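Local coordinates for protein 3-hydroxyisobutyryl-CoA hydrolase (Mycobacterium thermoresistibile, PDB 4HDT) that probably hydrolyses 3-hydroxyisobutyryl-CoA to 3-hydroxyisobutyrate and free CoA, as a zinc-binding member of the crotonase-like family, at residues 8-12 with 23-27; 33-39 with 89-94; 65-70 with 111-117; 97-102 with 122-127; 149-155 with 288-292. All coordinates share one frame; numbering follows the deposited sequence. Where two conformers were deposited one is given.

Contact 1. Residues 8-12 with 23-27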
# COMPACT_ATOMS: atom_id res chain seq x y z
N ASN A 8 19.82 -17.64 1.89
CA ASN A 8 18.35 -17.62 1.65
C ASN A 8 18.03 -16.88 0.36
O ASN A 8 18.65 -15.84 0.06
CB ASN A 8 17.59 -16.93 2.80
CG ASN A 8 16.09 -17.17 2.75
OD1 ASN A 8 15.61 -18.30 2.98
ND2 ASN A 8 15.32 -16.12 2.45
N GLU A 9 17.09 -17.41 -0.41
CA GLU A 9 16.59 -16.70 -1.56
C GLU A 9 15.39 -15.90 -1.08
O GLU A 9 14.36 -16.48 -0.75
CB GLU A 9 16.10 -17.67 -2.64
CG GLU A 9 17.20 -18.49 -3.29
CD GLU A 9 18.04 -17.69 -4.25
OE1 GLU A 9 17.67 -16.56 -4.57
OE2 GLU A 9 19.09 -18.21 -4.68
N ASP A 10 15.52 -14.58 -1.04
CA ASP A 10 14.45 -13.74 -0.45
C ASP A 10 13.19 -13.67 -1.30
O ASP A 10 12.11 -13.24 -0.80
CB ASP A 10 14.97 -12.36 -0.12
CG ASP A 10 15.99 -12.37 1.01
OD1 ASP A 10 16.07 -13.38 1.76
OD2 ASP A 10 16.67 -11.34 1.20
N VAL A 11 13.30 -14.07 -2.56
CA VAL A 11 12.08 -14.35 -3.38
C VAL A 11 12.31 -15.73 -4.00
O VAL A 11 13.30 -15.93 -4.73
CB VAL A 11 11.86 -13.35 -4.52
CG1 VAL A 11 10.62 -13.72 -5.34
CG2 VAL A 11 11.77 -11.94 -4.01
N LEU A 12 11.41 -16.67 -3.73
CA LEU A 12 11.44 -17.96 -4.38
C LEU A 12 10.72 -17.89 -5.73
O LEU A 12 9.62 -17.36 -5.84
CB LEU A 12 10.87 -19.08 -3.49
CG LEU A 12 11.46 -19.24 -2.10
CD1 LEU A 12 10.52 -20.08 -1.24
CD2 LEU A 12 12.82 -19.91 -2.20
N THR A 23 7.27 -16.11 -4.76
CA THR A 23 6.94 -16.27 -3.35
C THR A 23 7.90 -15.42 -2.53
O THR A 23 9.10 -15.68 -2.45
CB THR A 23 6.97 -17.75 -2.92
OG1 THR A 23 6.19 -18.52 -3.80
CG2 THR A 23 6.50 -17.95 -1.45
N LEU A 24 7.36 -14.38 -1.90
CA LEU A 24 8.16 -13.53 -1.04
C LEU A 24 8.64 -14.39 0.14
O LEU A 24 7.85 -15.18 0.66
CB LEU A 24 7.32 -12.39 -0.49
CG LEU A 24 6.70 -11.52 -1.56
CD1 LEU A 24 5.94 -10.42 -0.88
CD2 LEU A 24 7.75 -10.94 -2.50
N ASN A 25 9.92 -14.30 0.51
CA ASN A 25 10.49 -15.33 1.41
C ASN A 25 11.45 -14.73 2.43
O ASN A 25 12.61 -15.13 2.52
CB ASN A 25 11.17 -16.43 0.58
CG ASN A 25 11.64 -17.60 1.42
OD1 ASN A 25 10.96 -18.01 2.39
ND2 ASN A 25 12.83 -18.10 1.12
N ARG A 26 10.92 -13.84 3.26
CA ARG A 26 11.58 -13.43 4.49
C ARG A 26 10.54 -13.56 5.62
O ARG A 26 10.11 -12.58 6.21
CB ARG A 26 12.10 -12.00 4.38
CG ARG A 26 12.99 -11.78 3.16
CD ARG A 26 13.99 -10.65 3.32
NE ARG A 26 13.42 -9.47 3.88
CZ ARG A 26 14.07 -8.56 4.60
NH1 ARG A 26 13.40 -7.50 5.04
NH2 ARG A 26 15.38 -8.66 4.82
N PRO A 27 10.12 -14.80 5.89
CA PRO A 27 8.96 -14.91 6.81
C PRO A 27 9.19 -14.39 8.25
O PRO A 27 8.23 -13.96 8.89
CB PRO A 27 8.64 -16.39 6.79
CG PRO A 27 9.87 -17.06 6.32
CD PRO A 27 10.48 -16.10 5.32
O HOH W 1 13.93 -20.74 2.13
O HOH W 2 13.11 -18.47 4.47
O HOH W 3 17.32 -10.61 3.82
O HOH W 4 7.82 -19.48 -5.87

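Contact 2. Residues 33-39 with 89-94. With ZN (zinc ion), chain D; ACT (acetate ion), chain H.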
# COMPACT_ATOMS: atom_id res chain seq x y z
N LEU A 33 9.91 -6.02 2.14
CA LEU A 33 10.59 -5.96 0.83
C LEU A 33 11.94 -5.27 0.93
O LEU A 33 12.05 -4.15 1.47
CB LEU A 33 9.77 -5.15 -0.19
CG LEU A 33 8.38 -5.65 -0.43
CD1 LEU A 33 7.72 -4.71 -1.44
CD2 LEU A 33 8.41 -7.05 -0.99
N THR A 34 12.93 -5.91 0.35
CA THR A 34 14.24 -5.32 0.15
C THR A 34 14.35 -4.85 -1.31
O THR A 34 13.53 -5.22 -2.17
CB THR A 34 15.35 -6.35 0.38
OG1 THR A 34 15.24 -7.39 -0.58
CG2 THR A 34 15.32 -6.94 1.80
N HIS A 35 15.41 -4.13 -1.59
CA HIS A 35 15.62 -3.66 -2.95
C HIS A 35 15.85 -4.88 -3.84
O HIS A 35 15.36 -4.96 -4.98
CB HIS A 35 16.79 -2.69 -2.93
CG HIS A 35 16.98 -1.99 -4.22
ND1 HIS A 35 18.06 -1.18 -4.47
CD2 HIS A 35 16.20 -1.93 -5.32
CE1 HIS A 35 17.95 -0.68 -5.69
NE2 HIS A 35 16.81 -1.10 -6.22
N GLY A 36 16.60 -5.86 -3.33
CA GLY A 36 16.81 -7.10 -4.05
C GLY A 36 15.55 -7.86 -4.44
O GLY A 36 15.43 -8.39 -5.55
N MET A 37 14.59 -7.90 -3.52
CA MET A 37 13.33 -8.59 -3.82
C MET A 37 12.56 -7.88 -4.92
O MET A 37 11.97 -8.53 -5.81
CB MET A 37 12.48 -8.69 -2.53
CG MET A 37 13.10 -9.59 -1.46
SD MET A 37 12.44 -9.37 0.20
CE MET A 37 10.79 -10.04 0.09
N VAL A 38 12.49 -6.55 -4.81
CA VAL A 38 11.88 -5.72 -5.88
C VAL A 38 12.53 -5.98 -7.24
O VAL A 38 11.83 -6.22 -8.23
CB VAL A 38 11.92 -4.23 -5.46
CG1 VAL A 38 11.72 -3.29 -6.63
CG2 VAL A 38 10.91 -3.98 -4.34
N THR A 39 13.86 -5.99 -7.31
CA THR A 39 14.49 -6.20 -8.62
C THR A 39 14.29 -7.62 -9.17
O THR A 39 14.14 -7.81 -10.35
CB THR A 39 15.98 -5.79 -8.56
OG1 THR A 39 16.62 -6.51 -7.51
CG2 THR A 39 16.10 -4.37 -8.27
N ARG A 89 16.75 5.14 -4.96
CA ARG A 89 16.88 4.12 -5.97
C ARG A 89 15.86 3.01 -5.73
O ARG A 89 15.28 2.48 -6.68
CB ARG A 89 18.27 3.54 -5.99
CG ARG A 89 18.48 2.60 -7.17
CD ARG A 89 18.34 3.30 -8.54
NE ARG A 89 17.85 2.38 -9.55
CZ ARG A 89 17.77 2.62 -10.86
NH1 ARG A 89 18.20 3.79 -11.37
NH2 ARG A 89 17.28 1.68 -11.69
N PHE A 90 15.67 2.65 -4.47
CA PHE A 90 14.68 1.63 -4.10
C PHE A 90 13.29 2.06 -4.62
O PHE A 90 12.61 1.29 -5.28
CB PHE A 90 14.66 1.38 -2.57
CG PHE A 90 13.51 0.52 -2.11
CD1 PHE A 90 13.51 -0.83 -2.34
CD2 PHE A 90 12.43 1.10 -1.50
CE1 PHE A 90 12.46 -1.64 -1.92
CE2 PHE A 90 11.36 0.33 -1.09
CZ PHE A 90 11.36 -1.07 -1.33
N TRP A 91 12.91 3.28 -4.29
CA TRP A 91 11.58 3.77 -4.68
C TRP A 91 11.47 3.86 -6.19
O TRP A 91 10.41 3.57 -6.76
CB TRP A 91 11.30 5.11 -4.04
CG TRP A 91 11.05 5.08 -2.59
CD1 TRP A 91 10.42 4.11 -1.91
CD2 TRP A 91 11.39 6.08 -1.64
NE1 TRP A 91 10.35 4.42 -0.58
CE2 TRP A 91 10.94 5.64 -0.38
CE3 TRP A 91 12.04 7.31 -1.72
CZ2 TRP A 91 11.11 6.41 0.81
CZ3 TRP A 91 12.20 8.08 -0.55
CH2 TRP A 91 11.75 7.62 0.68
N PHE A 92 12.53 4.29 -6.86
CA PHE A 92 12.53 4.35 -8.32
C PHE A 92 12.19 2.98 -8.92
O PHE A 92 11.29 2.85 -9.74
CB PHE A 92 13.90 4.88 -8.80
CG PHE A 92 13.94 5.32 -10.23
CD1 PHE A 92 14.26 4.45 -11.23
CD2 PHE A 92 13.71 6.64 -10.55
CE1 PHE A 92 14.32 4.87 -12.56
CE2 PHE A 92 13.76 7.07 -11.86
CZ PHE A 92 14.05 6.18 -12.87
N ASP A 93 12.89 1.94 -8.50
CA ASP A 93 12.67 0.58 -8.98
C ASP A 93 11.33 0.01 -8.49
O ASP A 93 10.62 -0.67 -9.23
CB ASP A 93 13.83 -0.33 -8.55
CG ASP A 93 15.11 -0.05 -9.31
OD1 ASP A 93 15.08 0.47 -10.48
OD2 ASP A 93 16.21 -0.37 -8.77
N GLU A 94 10.96 0.32 -7.25
CA GLU A 94 9.72 -0.21 -6.69
C GLU A 94 8.50 0.37 -7.40
O GLU A 94 7.59 -0.37 -7.75
CB GLU A 94 9.62 0.09 -5.20
CG GLU A 94 8.39 -0.52 -4.53
CD GLU A 94 8.28 -0.12 -3.08
OE1 GLU A 94 8.60 1.05 -2.79
OE2 GLU A 94 7.87 -0.94 -2.23
ZN ZN D . 19.92 -0.73 -3.63
C ACT H . 15.71 -1.20 0.69
O ACT H . 16.34 -2.31 0.60
OXT ACT H . 16.22 -0.12 0.32
CH3 ACT H . 14.35 -1.13 1.34

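Contact 3. Residues 65-70 with 111-117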
# COMPACT_ATOMS: atom_id res chain seq x y z
N ARG A 65 1.63 -15.57 8.52
CA ARG A 65 1.15 -14.31 9.13
C ARG A 65 0.77 -13.22 8.14
O ARG A 65 0.10 -12.27 8.51
CB ARG A 65 2.20 -13.76 10.08
CG ARG A 65 2.53 -14.69 11.25
CD ARG A 65 3.70 -14.20 12.09
NE ARG A 65 3.35 -13.00 12.85
CZ ARG A 65 4.20 -12.13 13.36
NH1 ARG A 65 5.52 -12.27 13.17
NH2 ARG A 65 3.73 -11.09 14.06
N GLY A 66 1.19 -13.37 6.89
CA GLY A 66 0.84 -12.38 5.89
C GLY A 66 1.67 -12.39 4.63
O GLY A 66 2.86 -12.78 4.65
N LEU A 67 1.07 -11.89 3.55
CA LEU A 67 1.84 -11.71 2.32
C LEU A 67 3.07 -10.84 2.53
O LEU A 67 4.21 -11.20 2.11
CB LEU A 67 0.94 -11.04 1.31
CG LEU A 67 1.67 -10.70 -0.02
CD1 LEU A 67 2.34 -11.86 -0.76
CD2 LEU A 67 0.74 -9.99 -0.96
N CYS A 68 2.91 -9.68 3.17
CA CYS A 68 3.99 -8.66 3.21
C CYS A 68 3.59 -7.48 4.11
O CYS A 68 2.67 -6.74 3.79
CB CYS A 68 4.32 -8.15 1.79
SG CYS A 68 5.58 -6.86 1.77
N ALA A 69 4.38 -7.27 5.17
CA ALA A 69 4.14 -6.19 6.12
C ALA A 69 4.59 -4.80 5.66
O ALA A 69 4.24 -3.81 6.32
CB ALA A 69 4.79 -6.53 7.45
N GLY A 70 5.34 -4.72 4.55
CA GLY A 70 5.82 -3.43 4.08
C GLY A 70 7.16 -3.51 3.41
O GLY A 70 7.70 -4.60 3.13
N ILE A 111 -2.10 -13.07 -3.64
CA ILE A 111 -2.70 -13.67 -2.44
C ILE A 111 -2.42 -12.80 -1.24
O ILE A 111 -1.44 -12.96 -0.51
CB ILE A 111 -2.22 -15.12 -2.18
CG1 ILE A 111 -2.31 -15.99 -3.44
CG2 ILE A 111 -2.98 -15.73 -0.99
CD1 ILE A 111 -3.68 -16.15 -3.99
N MET A 112 -3.32 -11.83 -1.05
CA MET A 112 -3.17 -10.81 -0.00
C MET A 112 -3.85 -11.33 1.27
O MET A 112 -4.81 -10.78 1.80
CB MET A 112 -3.76 -9.49 -0.53
CG MET A 112 -2.89 -8.84 -1.61
SD MET A 112 -3.42 -7.19 -2.08
CE MET A 112 -4.86 -7.65 -3.01
N ASP A 113 -3.24 -12.38 1.79
CA ASP A 113 -3.64 -13.08 3.01
C ASP A 113 -2.94 -12.45 4.20
O ASP A 113 -1.86 -11.87 4.09
CB ASP A 113 -3.20 -14.52 2.83
CG ASP A 113 -3.47 -15.37 4.03
OD1 ASP A 113 -4.56 -15.37 4.58
OD2 ASP A 113 -2.53 -16.09 4.40
N GLY A 114 -3.59 -12.46 5.34
CA GLY A 114 -2.97 -11.97 6.56
C GLY A 114 -2.53 -10.51 6.51
O GLY A 114 -3.18 -9.66 5.90
N ILE A 115 -1.41 -10.22 7.12
CA ILE A 115 -0.89 -8.85 7.16
C ILE A 115 -0.43 -8.41 5.75
O ILE A 115 0.43 -9.05 5.16
CB ILE A 115 0.28 -8.75 8.17
CG1 ILE A 115 -0.23 -8.99 9.59
CG2 ILE A 115 0.97 -7.40 8.08
CD1 ILE A 115 0.88 -9.21 10.61
N VAL A 116 -0.98 -7.32 5.25
CA VAL A 116 -0.63 -6.79 3.94
C VAL A 116 -0.62 -5.25 4.08
O VAL A 116 -1.66 -4.59 4.15
CB VAL A 116 -1.67 -7.18 2.87
CG1 VAL A 116 -1.22 -6.67 1.51
CG2 VAL A 116 -1.92 -8.70 2.78
N MET A 117 0.55 -4.65 4.19
CA MET A 117 0.63 -3.21 4.53
C MET A 117 1.72 -2.52 3.71
O MET A 117 2.73 -3.13 3.41
CB MET A 117 0.85 -2.99 6.04
CG MET A 117 -0.33 -3.34 6.97
SD MET A 117 -0.05 -2.70 8.63
CE MET A 117 1.31 -3.74 9.08

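Contact 4. Residues 97-102 with 122-127. With ZN (zinc ion), chain B.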
# COMPACT_ATOMS: atom_id res chain seq x y z
N LEU A 97 8.05 -1.10 -10.74
CA LEU A 97 7.46 -2.41 -10.58
C LEU A 97 5.96 -2.30 -10.33
O LEU A 97 5.17 -3.04 -10.94
CB LEU A 97 8.13 -3.18 -9.43
CG LEU A 97 7.44 -4.48 -8.94
CD1 LEU A 97 7.39 -5.53 -10.03
CD2 LEU A 97 8.11 -5.04 -7.68
N ASN A 98 5.57 -1.41 -9.42
CA ASN A 98 4.11 -1.20 -9.12
C ASN A 98 3.33 -0.89 -10.40
O ASN A 98 2.27 -1.49 -10.67
CB ASN A 98 3.89 -0.07 -8.08
CG ASN A 98 4.64 -0.26 -6.76
OD1 ASN A 98 5.17 0.72 -6.20
ND2 ASN A 98 4.65 -1.48 -6.23
N ALA A 99 3.85 0.02 -11.20
CA ALA A 99 3.25 0.39 -12.49
C ALA A 99 3.19 -0.75 -13.46
O ALA A 99 2.18 -0.98 -14.14
CB ALA A 99 3.97 1.58 -13.07
N HIS A 100 4.28 -1.51 -13.53
CA HIS A 100 4.28 -2.66 -14.41
C HIS A 100 3.26 -3.73 -14.05
O HIS A 100 2.57 -4.23 -14.90
CB HIS A 100 5.64 -3.31 -14.52
CG HIS A 100 5.78 -4.06 -15.82
ND1 HIS A 100 6.80 -4.96 -16.05
CD2 HIS A 100 5.04 -4.02 -16.95
CE1 HIS A 100 6.68 -5.44 -17.28
NE2 HIS A 100 5.63 -4.88 -17.85
N ILE A 101 3.11 -4.02 -12.78
CA ILE A 101 2.03 -4.92 -12.33
C ILE A 101 0.68 -4.38 -12.75
O ILE A 101 -0.17 -5.12 -13.26
CB ILE A 101 2.08 -5.12 -10.80
CG1 ILE A 101 3.42 -5.78 -10.37
CG2 ILE A 101 0.90 -5.98 -10.34
CD1 ILE A 101 3.75 -5.56 -8.89
N GLY A 102 0.49 -3.08 -12.56
CA GLY A 102 -0.74 -2.40 -12.97
C GLY A 102 -1.10 -2.53 -14.45
O GLY A 102 -2.32 -2.66 -14.77
N GLY A 122 1.49 -2.38 -2.38
CA GLY A 122 2.07 -2.08 -3.70
C GLY A 122 2.31 -3.27 -4.61
O GLY A 122 2.13 -3.15 -5.80
N VAL A 123 2.74 -4.42 -4.07
CA VAL A 123 2.95 -5.59 -4.91
C VAL A 123 1.68 -6.42 -5.13
O VAL A 123 1.59 -7.15 -6.12
CB VAL A 123 4.14 -6.51 -4.42
CG1 VAL A 123 5.48 -5.83 -4.70
CG2 VAL A 123 4.03 -6.91 -2.98
N GLY A 124 0.69 -6.28 -4.24
CA GLY A 124 -0.55 -7.07 -4.38
C GLY A 124 -1.72 -6.36 -5.04
O GLY A 124 -2.45 -6.97 -5.86
N ALA A 125 -1.92 -5.09 -4.71
CA ALA A 125 -3.23 -4.46 -4.97
C ALA A 125 -3.36 -3.80 -6.31
O ALA A 125 -4.41 -3.28 -6.64
CB ALA A 125 -3.63 -3.53 -3.84
N HIS A 126 -2.28 -3.79 -7.09
CA HIS A 126 -2.36 -3.40 -8.49
C HIS A 126 -2.49 -4.58 -9.46
O HIS A 126 -2.51 -4.40 -10.71
CB HIS A 126 -1.14 -2.56 -8.88
CG HIS A 126 -0.95 -1.36 -8.03
ND1 HIS A 126 -1.84 -0.31 -8.04
CD2 HIS A 126 0.03 -1.02 -7.17
CE1 HIS A 126 -1.42 0.63 -7.21
NE2 HIS A 126 -0.28 0.21 -6.66
N GLY A 127 -2.58 -5.81 -8.93
CA GLY A 127 -2.84 -6.99 -9.75
C GLY A 127 -4.23 -7.02 -10.33
O GLY A 127 -5.04 -6.16 -10.03
ZN ZN B . 5.04 -4.79 -19.85

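Contact 5. Residues 149-155 with 288-292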
# COMPACT_ATOMS: atom_id res chain seq x y z
N PRO A 149 1.44 7.58 2.22
CA PRO A 149 1.18 6.38 1.42
C PRO A 149 1.75 6.50 0.02
O PRO A 149 1.50 7.51 -0.68
CB PRO A 149 -0.35 6.28 1.39
CG PRO A 149 -0.76 6.92 2.71
CD PRO A 149 0.24 8.02 2.97
N ASP A 150 2.51 5.51 -0.36
CA ASP A 150 3.16 5.46 -1.68
C ASP A 150 2.78 4.19 -2.38
O ASP A 150 1.72 3.69 -2.22
CB ASP A 150 4.68 5.65 -1.49
CG ASP A 150 5.38 4.52 -0.73
OD1 ASP A 150 4.69 3.76 0.02
OD2 ASP A 150 6.66 4.42 -0.92
N VAL A 151 3.67 3.69 -3.23
CA VAL A 151 3.49 2.48 -4.02
C VAL A 151 2.15 2.41 -4.78
O VAL A 151 1.63 1.34 -5.04
CB VAL A 151 3.82 1.20 -3.20
CG1 VAL A 151 5.28 1.23 -2.72
CG2 VAL A 151 2.88 0.99 -2.03
N GLY A 152 1.69 3.58 -5.23
CA GLY A 152 0.44 3.68 -5.93
C GLY A 152 -0.73 3.62 -5.01
O GLY A 152 -1.87 3.54 -5.50
N GLY A 153 -0.51 3.71 -3.71
CA GLY A 153 -1.59 3.72 -2.75
C GLY A 153 -2.50 4.93 -2.89
O GLY A 153 -3.68 4.85 -2.63
N THR A 154 -1.96 6.08 -3.31
CA THR A 154 -2.81 7.28 -3.44
C THR A 154 -3.74 7.12 -4.63
O THR A 154 -4.86 7.64 -4.61
CB THR A 154 -2.00 8.59 -3.50
OG1 THR A 154 -1.20 8.63 -4.67
CG2 THR A 154 -1.12 8.77 -2.30
N TYR A 155 -3.31 6.41 -5.69
CA TYR A 155 -4.19 6.05 -6.80
C TYR A 155 -5.35 5.16 -6.27
O TYR A 155 -6.53 5.40 -6.59
CB TYR A 155 -3.33 5.33 -7.85
CG TYR A 155 -4.05 4.75 -9.06
CD1 TYR A 155 -4.61 3.49 -9.01
CD2 TYR A 155 -4.04 5.42 -10.26
CE1 TYR A 155 -5.22 2.93 -10.11
CE2 TYR A 155 -4.66 4.87 -11.36
CZ TYR A 155 -5.25 3.63 -11.27
OH TYR A 155 -5.81 3.07 -12.39
N THR A 288 0.48 9.28 -11.13
CA THR A 288 0.29 9.27 -9.70
C THR A 288 1.58 8.88 -8.98
O THR A 288 1.98 9.49 -7.97
CB THR A 288 -0.88 8.34 -9.30
OG1 THR A 288 -2.06 8.71 -10.03
CG2 THR A 288 -1.19 8.44 -7.85
N LEU A 289 2.21 7.84 -9.47
CA LEU A 289 3.51 7.42 -8.90
C LEU A 289 4.55 8.52 -9.03
O LEU A 289 5.42 8.63 -8.20
CB LEU A 289 4.01 6.14 -9.57
CG LEU A 289 3.18 4.89 -9.19
CD1 LEU A 289 3.35 3.74 -10.18
CD2 LEU A 289 3.55 4.45 -7.80
N ARG A 290 4.51 9.31 -10.11
CA ARG A 290 5.47 10.42 -10.23
C ARG A 290 5.30 11.43 -9.10
O ARG A 290 6.28 11.96 -8.60
CB ARG A 290 5.27 11.19 -11.54
CG ARG A 290 5.62 10.47 -12.79
CD ARG A 290 5.36 11.43 -13.97
NE ARG A 290 4.62 10.79 -15.05
CZ ARG A 290 5.20 10.14 -16.05
NH1 ARG A 290 6.53 10.02 -16.15
NH2 ARG A 290 4.43 9.56 -16.95
N GLN A 291 4.06 11.70 -8.72
CA GLN A 291 3.75 12.59 -7.62
C GLN A 291 4.23 11.97 -6.32
O GLN A 291 4.87 12.63 -5.49
CB GLN A 291 2.26 12.88 -7.56
CG GLN A 291 1.80 13.78 -6.42
CD GLN A 291 0.37 14.23 -6.67
OE1 GLN A 291 0.13 15.22 -7.38
NE2 GLN A 291 -0.56 13.48 -6.14
N GLU A 292 3.91 10.70 -6.13
CA GLU A 292 4.31 10.02 -4.92
C GLU A 292 5.84 10.02 -4.78
O GLU A 292 6.38 10.12 -3.67
CB GLU A 292 3.81 8.58 -4.92
CG GLU A 292 2.30 8.41 -4.68
CD GLU A 292 1.81 6.98 -4.76
OE1 GLU A 292 2.63 6.06 -4.88
OE2 GLU A 292 0.57 6.76 -4.71
O HOH W 5 0.12 11.18 -4.66

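Contact 1. Residues 8-12 with 23-27
Residues 8-12 and 23-27 run antiparallel, with Leu12 and Thr23 as a hydrogen-bonded pair and Val11 and Leu24 as the non-hydrogen-bonded pair beside it. Leu12 N donates to Thr23 O and Thr23 N donates to Leu12 O, at 2.8 and 2.9 Å. One step on, Asn25 N reaches Asp10 O at 2.8 Å. Beyond this point side chains take over. The amide of Asn25 reaches back across: ND2 donates to Glu9 O at 2.9 Å, with the acceptor near the amide plane. With CG anti to the backbone N (chi1 -173°), this amide also lies against the branch of Leu12, whose CG is 3.7 Å from Asn25 ND2. These strands form the hairpin 11-16/19-24 at the edge of the main crotonase sheet, and the contact closes its open end. Asn8 grips the same end. Its ND2 lies almost in line with the carbonyl of Asn25, 2.9 Å from Asn25 O, though the N-H is bent away from that line. It also donates to Asp10 OD1. The Asn8 and Asn25 amides are turned 44° apart, and two waters bridge them. Asp10 lies over the aliphatic part of Arg26, with OD2 3.5 Å from Arg26 CD. Their charged ends do not touch directly; a water joins Asp10 OD2 to Arg26 NH2. The guanidinium has firmer partners in Asp72, by a salt bridge, and Ser32. On the buried face, Val11 and Leu24 meet loosely, CG2 to CD2 at 4.4 Å, and Val11 also packs on Met37 of helix 35-49.

Contact 2. Residues 33-39 with 89-94
His35 and Asp93 join the start of helix 35-49 to helix 85-103, whose short segments run nearly parallel, 23° apart and 9.6 Å between axes. His35 NE2 donates to Asp93 OD2 at 2.7 Å, nearly straight and in the ring plane, using the anti lone pair of the oxygen. Arg89 NE meets the same oxygen from above the carboxylate plane, and its NH2 forms a salt bridge to OD1. The tight part lies on one face of the imidazole, where Phe90 CA sits and the Phe90 ring turns an edge in an offset edge-to-face pair. With CG of Phe90 anti to the backbone N (chi1 170°), its ring reaches the start of helix 35-49, where CE1 is 3.7 Å from Val38 CG2. Val38 CG1 rests on the backbone of Glu94, 3.7 Å from its CA. The solvent side, with exposed Arg89 and partly exposed Thr39, is looser: Thr39 CG2 is 4.0 Å from Asp93 OD2. An acetate, probably from the crystallisation liquor, accepts from His35 N over a face of Phe90. His35 ND1 binds zinc at 2.1 Å, together with Glu86. The arrangement is a metal-bound histidine held at its other nitrogen by a carboxylate.

Contact 3. Residues 65-70 with 111-117
Gly66 and Gly114 bring the loop 65-70 and the bend between strands 108-112 and 115-117 together, their CA atoms 3.9 Å apart. Backbone hydrogen bonds come first. Ile115 N donates to Arg65 O at 2.9 Å. Leu67 N reaches Asp113 O at 3.0 Å. Cys68 N donates to Ile115 O, and Met117 N to Cys68 O at 3.0 Å. Weaker CA-H...O contacts fill in between, such as Gly66 CA to Asp113 O at 3.3 Å. The backbones approach closely where both residues are glycine.

Apolar contacts flank these bonds. The CG of Leu67 stands anti to its backbone N (chi1 176°), which lays the branch over Ile111 O and brings CD2 within 3.9 Å of Met112 CG. Leu67 CB meets Val116 CG2 at 4.0 Å. Ile115 sends CG2 over Ala69, while its CG1 lies beside Arg65 O.

Polar side chains turn elsewhere. Asp113 OD1 is hydrogen-bonded to His192, a zinc ligand with Glu64, and to Thr133. Asn31 ND2 donates to Leu67 O.

Four backbone bonds therefore bind the loop after strand 56-61 to the bend after strand 108-112 and to strand 115-117, all parts of the crotonase-like fold. The grip rests mainly on peptide groups, so it depends on close backbone approach at the glycines more than on side-chain chemistry.

Contact 4. Residues 97-102 with 122-127
In Asn98 the CG lies anti to the carbonyl carbon (chi1 -56°), and His126 has the same first torsion (chi1 -56°), which turns the two side chains to each other across the gap between helix 85-103 and the end of helix 119-124. Asn98 CB approaches His126 CD2 obliquely at 4.1 Å. The amide of Asn98 goes on to the last turn of helix 119-124, where ND2 is 3.1 Å from Gly122 O. Gly122 has no side chain, and the amide comes close to its carbonyl.

Ile101 is the main apolar residue on the first helix. Its two branches part: CD1 lies 3.9 Å from Val123 O, and CG2 lies 3.8 Å from Gly127 N. Leu97 adds one methyl contact, CD2 to Val123 CG1, at 4.1 Å. Near the other end of the segment, Gly102 CA makes a CA-H...O contact with His126 O at 3.5 Å. The chain at 124-127 makes a type I beta turn here, and this turn presents His126 to the helix.

The imidazole has its polar partner elsewhere: His126 NE2 is hydrogen-bonded to Val151 O. Helix 35-49 covers the apolar side, with Leu45 on Leu97 and Ile101 and Met41 on Leu97 and Val123. His100 faces away from this contact and binds the zinc ion through NE2 at 2.1 Å, with Glu49 and Glu351.

The joint therefore rests mostly on apolar and close backbone contact, and the buried imidazole nitrogen is satisfied by a third part of the chain.

Contact 5. Residues 149-155 with 288-292
Glu292 places its carboxylate at the N-terminus of helix 153-158, where Gly152 is the N-cap residue and a type I' turn runs from Asp150 to Gly153. The carboxylate, from helix 285-299, accepts N-H groups at the start of helix 153-158. Beyond CG the Glu292 chain is extended (chi2 177°), which carries both oxygens to the turn. OE1 accepts from Gly152 N at 2.7 Å on its syn lone pair. OE2 accepts two bonds: Thr154 N, at 3.0 Å, comes nearly along the C-O axis, and Thr154 OG1, at 2.6 Å, takes the anti lone pair. Three donors thus hold the buried carboxylate and fix its rotation. The helix dipole and these N-H groups would probably favour its charged form.

Thr288, one turn earlier on the same helix, packs by its methyl. CG2 sits 3.2 Å from Thr154 OG1 and 3.8 Å from Tyr155 CB. Its hydroxyl lies at the edge of the Tyr155 ring, and is hydrogen-bonded to Ser284 O.

Thr154 meets both residues. A water also donates to its OG1 and accepts from Gln291 NE2, linking Thr154 to Gln291, the residue before Glu292. Asp150 turns away from Glu292 and is hydrogen-bonded to Tyr95. The methyl of Leu289 ends on the peptide of the turn, with CD2 3.3 Å from Gly152 N.

Contacts 2 and 4 share helix 85-103, their centres about 13 Å apart, and each holds a zinc-binding histidine, His35 in contact 2 and His100 in contact 4. Contact 5 adjoins contact 4 through a probable hydrogen bond, His126 NE2 to Val151 O at 2.8 Å, and adjoins contact 2 where Val151 packs on Glu94. Contact 3 meets contact 2 by a probable bond from Leu33 N to Gly70 O, 2.8 Å, and contact 4 where Met112 SD touches Gly124. Contact 1 sits at the sheet edge; its Arg26 and Val11 pack on Thr34 and Met37 of contact 2. Contacts 1 and 5 are farthest apart, with centres about 25 Å apart.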